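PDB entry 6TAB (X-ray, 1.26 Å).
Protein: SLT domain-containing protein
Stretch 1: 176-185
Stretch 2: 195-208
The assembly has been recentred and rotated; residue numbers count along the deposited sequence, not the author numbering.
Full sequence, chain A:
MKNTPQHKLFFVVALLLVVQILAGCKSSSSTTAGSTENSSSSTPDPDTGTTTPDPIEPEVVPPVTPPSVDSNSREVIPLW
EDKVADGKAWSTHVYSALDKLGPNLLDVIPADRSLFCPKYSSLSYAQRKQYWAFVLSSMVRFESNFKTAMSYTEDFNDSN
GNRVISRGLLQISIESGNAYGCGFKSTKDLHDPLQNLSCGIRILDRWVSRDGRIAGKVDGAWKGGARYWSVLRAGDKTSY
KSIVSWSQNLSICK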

# COMPACT_ATOMS: atom_id res chain seq x y z
N SER A 176 4.11 -14.86 -4.04
CA SER A 176 4.37 -14.05 -2.84
C SER A 176 3.06 -13.55 -2.23
O SER A 176 2.87 -13.59 -0.99
CB SER A 176 5.35 -12.92 -3.11
OG SER A 176 4.79 -11.98 -4.01
N GLY A 177 2.11 -13.11 -3.05
CA GLY A 177 0.81 -12.62 -2.55
C GLY A 177 0.00 -13.69 -1.82
O GLY A 177 -0.63 -13.46 -0.80
N ASN A 178 -0.07 -14.88 -2.41
CA ASN A 178 -0.91 -15.94 -1.85
C ASN A 178 -0.35 -16.43 -0.48
O ASN A 178 -1.14 -16.89 0.35
CB ASN A 178 -1.14 -17.07 -2.85
CG ASN A 178 -2.29 -16.82 -3.81
OD1 ASN A 178 -3.07 -15.87 -3.61
ND2 ASN A 178 -2.41 -17.68 -4.83
N ALA A 179 0.94 -16.21 -0.19
CA ALA A 179 1.51 -16.50 1.16
C ALA A 179 0.92 -15.58 2.26
O ALA A 179 1.11 -15.84 3.46
CB ALA A 179 3.01 -16.38 1.10
N TYR A 180 0.26 -14.47 1.88
CA TYR A 180 -0.43 -13.57 2.83
C TYR A 180 -1.93 -13.91 2.99
O TYR A 180 -2.67 -13.20 3.68
CB TYR A 180 -0.31 -12.10 2.41
CG TYR A 180 1.09 -11.54 2.45
CD1 TYR A 180 1.95 -11.69 1.39
CD2 TYR A 180 1.56 -10.83 3.56
CE1 TYR A 180 3.25 -11.19 1.42
CE2 TYR A 180 2.86 -10.34 3.61
CZ TYR A 180 3.72 -10.52 2.53
OH TYR A 180 5.00 -10.06 2.50
N GLY A 181 -2.43 -14.91 2.26
CA GLY A 181 -3.82 -15.33 2.35
C GLY A 181 -4.74 -14.60 1.37
O GLY A 181 -5.94 -14.57 1.57
N CYS A 182 -4.17 -14.02 0.32
CA CYS A 182 -4.88 -13.21 -0.67
C CYS A 182 -5.86 -14.05 -1.49
O CYS A 182 -6.86 -13.48 -1.99
CB CYS A 182 -3.89 -12.39 -1.52
SG CYS A 182 -2.98 -11.17 -0.53
N GLY A 183 -5.63 -15.38 -1.62
CA GLY A 183 -6.54 -16.27 -2.30
C GLY A 183 -6.81 -15.92 -3.77
O GLY A 183 -7.93 -16.03 -4.24
N PHE A 184 -5.76 -15.54 -4.51
CA PHE A 184 -5.85 -15.40 -5.98
C PHE A 184 -6.00 -16.79 -6.63
O PHE A 184 -5.10 -17.61 -6.51
CB PHE A 184 -4.60 -14.69 -6.52
CG PHE A 184 -4.38 -13.28 -6.02
CD1 PHE A 184 -5.32 -12.27 -6.21
CD2 PHE A 184 -3.15 -12.94 -5.47
CE1 PHE A 184 -5.05 -10.97 -5.80
CE2 PHE A 184 -2.89 -11.64 -5.05
CZ PHE A 184 -3.83 -10.65 -5.24
N LYS A 185 -7.10 -17.04 -7.33
CA LYS A 185 -7.37 -18.35 -7.96
C LYS A 185 -6.60 -18.53 -9.28
O LYS A 185 -6.24 -19.66 -9.64
CB LYS A 185 -8.87 -18.55 -8.14
CG LYS A 185 -9.63 -18.75 -6.82
CD LYS A 185 -11.05 -19.24 -6.98
CE LYS A 185 -11.93 -18.32 -7.80
NZ LYS A 185 -12.15 -17.01 -7.14
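Stretch 2 195-208: QNLSCGIRILDRWV

Residues 195-208 are helical throughout, part of a longer helix, and present one side to the largely irregular segment formed by stretch 1. The two stretches run in opposite senses: Tyr180 lies level with Arg202 (CA to CA 6.5 Å), and Cys182 level with Cys199 (CA to CA 5.3 Å), so that moving forward along stretch 1 means moving back along the helix. The contact buries 599 Å² in all.

Stretch 1 opens with the last part of a helix. Gly177 is buried here, its O 4.1 Å from Cys199 SG. A type I turn from Asn178 to Gly181 follows, and Ala179 O approaches Arg206 NH2 at 3.2 Å. Tyr180 makes the largest contribution of stretch 1, its ring held between two helix residues. The Arg206 guanidinium stacks flat on one face, with centres 4.0 Å apart and planes at 24°, while Ile203 CG1 sits over the opposite face, 3.8 Å from Tyr180 CG. At the ring edge, Trp207 NE1 donates a hydrogen bond to Tyr180 OH (2.9 Å), fixing the outer end of the side chain.

Gly181 adopts positive phi in a Schellman motif, and its O lies over a face of the Arg202 guanidinium, 3.3 Å from Arg202 CZ. A water bridges the same arginine to the turn, donating to Tyr180 O (3.1 Å) and accepting from Arg202 NH1 (2.9 Å). One residue on, the Cys182 SG to Cys199 SG disulfide (2.1 Å, chi3 81°) ties the loop covalently to the helix.

Beyond Gly183, also at positive phi, Phe184 turns the end of its side chain to the helix, placing CZ 3.7 Å from Cys199 CB and CE1 3.9 Å from Gln195 O. Asn178 braces this segment from within stretch 1: its OD1 accepts from Phe184 N (2.9 Å) and its ND2 donates to Phe184 O (3.2 Å).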

# COMPACT_ATOMS: atom_id res chain seq x y z
N GLN A 195 -9.49 -6.95 -5.76
CA GLN A 195 -8.68 -8.04 -5.13
C GLN A 195 -7.24 -7.58 -4.90
O GLN A 195 -6.62 -7.92 -3.88
CB GLN A 195 -8.71 -9.30 -6.00
CG GLN A 195 -10.07 -9.98 -6.10
CD GLN A 195 -9.99 -11.31 -6.82
OE1 GLN A 195 -9.33 -12.25 -6.37
NE2 GLN A 195 -10.64 -11.41 -7.98
N ASN A 196 -6.68 -6.82 -5.84
CA ASN A 196 -5.32 -6.30 -5.73
C ASN A 196 -5.19 -5.38 -4.50
O ASN A 196 -4.22 -5.52 -3.70
CB ASN A 196 -4.90 -5.66 -7.05
CG ASN A 196 -3.42 -5.41 -7.22
OD1 ASN A 196 -2.90 -4.43 -6.67
ND2 ASN A 196 -2.75 -6.27 -7.99
N LEU A 197 -6.12 -4.43 -4.36
CA LEU A 197 -6.09 -3.48 -3.23
C LEU A 197 -6.27 -4.23 -1.89
O LEU A 197 -5.59 -3.91 -0.88
CB LEU A 197 -7.12 -2.37 -3.41
CG LEU A 197 -6.81 -1.39 -4.54
CD1 LEU A 197 -8.03 -0.52 -4.83
CD2 LEU A 197 -5.57 -0.53 -4.25
N SER A 198 -7.17 -5.22 -1.84
CA SER A 198 -7.36 -6.02 -0.59
C SER A 198 -6.06 -6.76 -0.22
O SER A 198 -5.70 -6.83 0.99
CB SER A 198 -8.51 -7.00 -0.70
OG SER A 198 -9.77 -6.32 -0.62
N CYS A 199 -5.35 -7.32 -1.21
CA CYS A 199 -4.04 -7.96 -0.94
C CYS A 199 -3.03 -6.95 -0.39
O CYS A 199 -2.30 -7.27 0.60
CB CYS A 199 -3.51 -8.66 -2.19
SG CYS A 199 -2.10 -9.77 -1.85
N GLY A 200 -2.98 -5.73 -0.94
CA GLY A 200 -2.10 -4.71 -0.37
C GLY A 200 -2.37 -4.44 1.11
O GLY A 200 -1.43 -4.26 1.91
N ILE A 201 -3.66 -4.38 1.46
CA ILE A 201 -4.04 -4.20 2.88
C ILE A 201 -3.50 -5.37 3.74
O ILE A 201 -2.95 -5.12 4.84
CB ILE A 201 -5.57 -3.99 3.05
CG1 ILE A 201 -6.04 -2.69 2.38
CG2 ILE A 201 -5.93 -4.02 4.50
CD1 ILE A 201 -7.53 -2.59 2.14
N ARG A 202 -3.65 -6.62 3.28
CA ARG A 202 -3.13 -7.78 4.03
C ARG A 202 -1.61 -7.66 4.24
O ARG A 202 -1.10 -8.03 5.33
CB ARG A 202 -3.45 -9.11 3.34
CG ARG A 202 -4.93 -9.50 3.30
CD ARG A 202 -5.14 -10.83 2.58
NE ARG A 202 -6.51 -11.31 2.57
CZ ARG A 202 -7.07 -12.12 3.47
NH1 ARG A 202 -6.42 -12.48 4.57
NH2 ARG A 202 -8.30 -12.57 3.26
N ILE A 203 -0.84 -7.23 3.24
CA ILE A 203 0.62 -7.14 3.33
C ILE A 203 1.03 -6.07 4.36
O ILE A 203 1.85 -6.33 5.27
CB ILE A 203 1.24 -6.88 1.94
CG1 ILE A 203 0.98 -8.05 0.97
CG2 ILE A 203 2.73 -6.56 2.05
CD1 ILE A 203 1.29 -7.73 -0.50
N LEU A 204 0.38 -4.88 4.31
CA LEU A 204 0.61 -3.82 5.30
C LEU A 204 0.19 -4.28 6.72
O LEU A 204 0.88 -3.99 7.72
CB LEU A 204 -0.12 -2.53 4.91
CG LEU A 204 0.40 -1.82 3.65
CD1 LEU A 204 -0.57 -0.74 3.20
CD2 LEU A 204 1.79 -1.20 3.88
N ASP A 205 -0.96 -4.95 6.82
CA ASP A 205 -1.48 -5.42 8.12
C ASP A 205 -0.45 -6.35 8.82
O ASP A 205 -0.31 -6.31 10.06
CB ASP A 205 -2.84 -6.11 7.99
CG ASP A 205 -3.52 -6.44 9.31
OD1 ASP A 205 -4.10 -5.49 9.91
OD2 ASP A 205 -3.50 -7.64 9.71
N ARG A 206 0.24 -7.17 8.07
CA ARG A 206 1.25 -8.03 8.65
C ARG A 206 2.48 -7.24 9.07
O ARG A 206 2.86 -7.30 10.22
CB ARG A 206 1.69 -9.13 7.67
CG ARG A 206 2.69 -10.09 8.34
CD ARG A 206 3.56 -10.92 7.46
NE ARG A 206 2.84 -11.99 6.86
CZ ARG A 206 3.35 -12.87 5.96
NH1 ARG A 206 4.62 -12.85 5.50
NH2 ARG A 206 2.53 -13.76 5.48
N TRP A 207 3.11 -6.50 8.14
CA TRP A 207 4.44 -5.92 8.44
C TRP A 207 4.41 -4.64 9.28
O TRP A 207 5.31 -4.44 10.12
CB TRP A 207 5.28 -5.73 7.18
CG TRP A 207 5.57 -7.00 6.43
CD1 TRP A 207 5.24 -7.25 5.13
CD2 TRP A 207 6.28 -8.13 6.90
NE1 TRP A 207 5.71 -8.47 4.76
CE2 TRP A 207 6.32 -9.06 5.83
CE3 TRP A 207 6.87 -8.48 8.12
CZ2 TRP A 207 6.98 -10.28 5.91
CZ3 TRP A 207 7.50 -9.71 8.20
CH2 TRP A 207 7.54 -10.60 7.13
N VAL A 208 3.48 -3.70 9.01
CA VAL A 208 3.42 -2.49 9.83
C VAL A 208 3.16 -2.87 11.30
O VAL A 208 3.76 -2.29 12.21
CB VAL A 208 2.44 -1.44 9.25
CG1 VAL A 208 2.36 -0.19 10.13
CG2 VAL A 208 2.82 -1.04 7.82
O HOH W 1 -4.02 -11.79 6.03
O HOH W 2 -6.76 -10.31 -2.27
O HOH W 3 -8.61 -12.25 -3.69
O HOH W 4 -9.43 -15.04 -6.56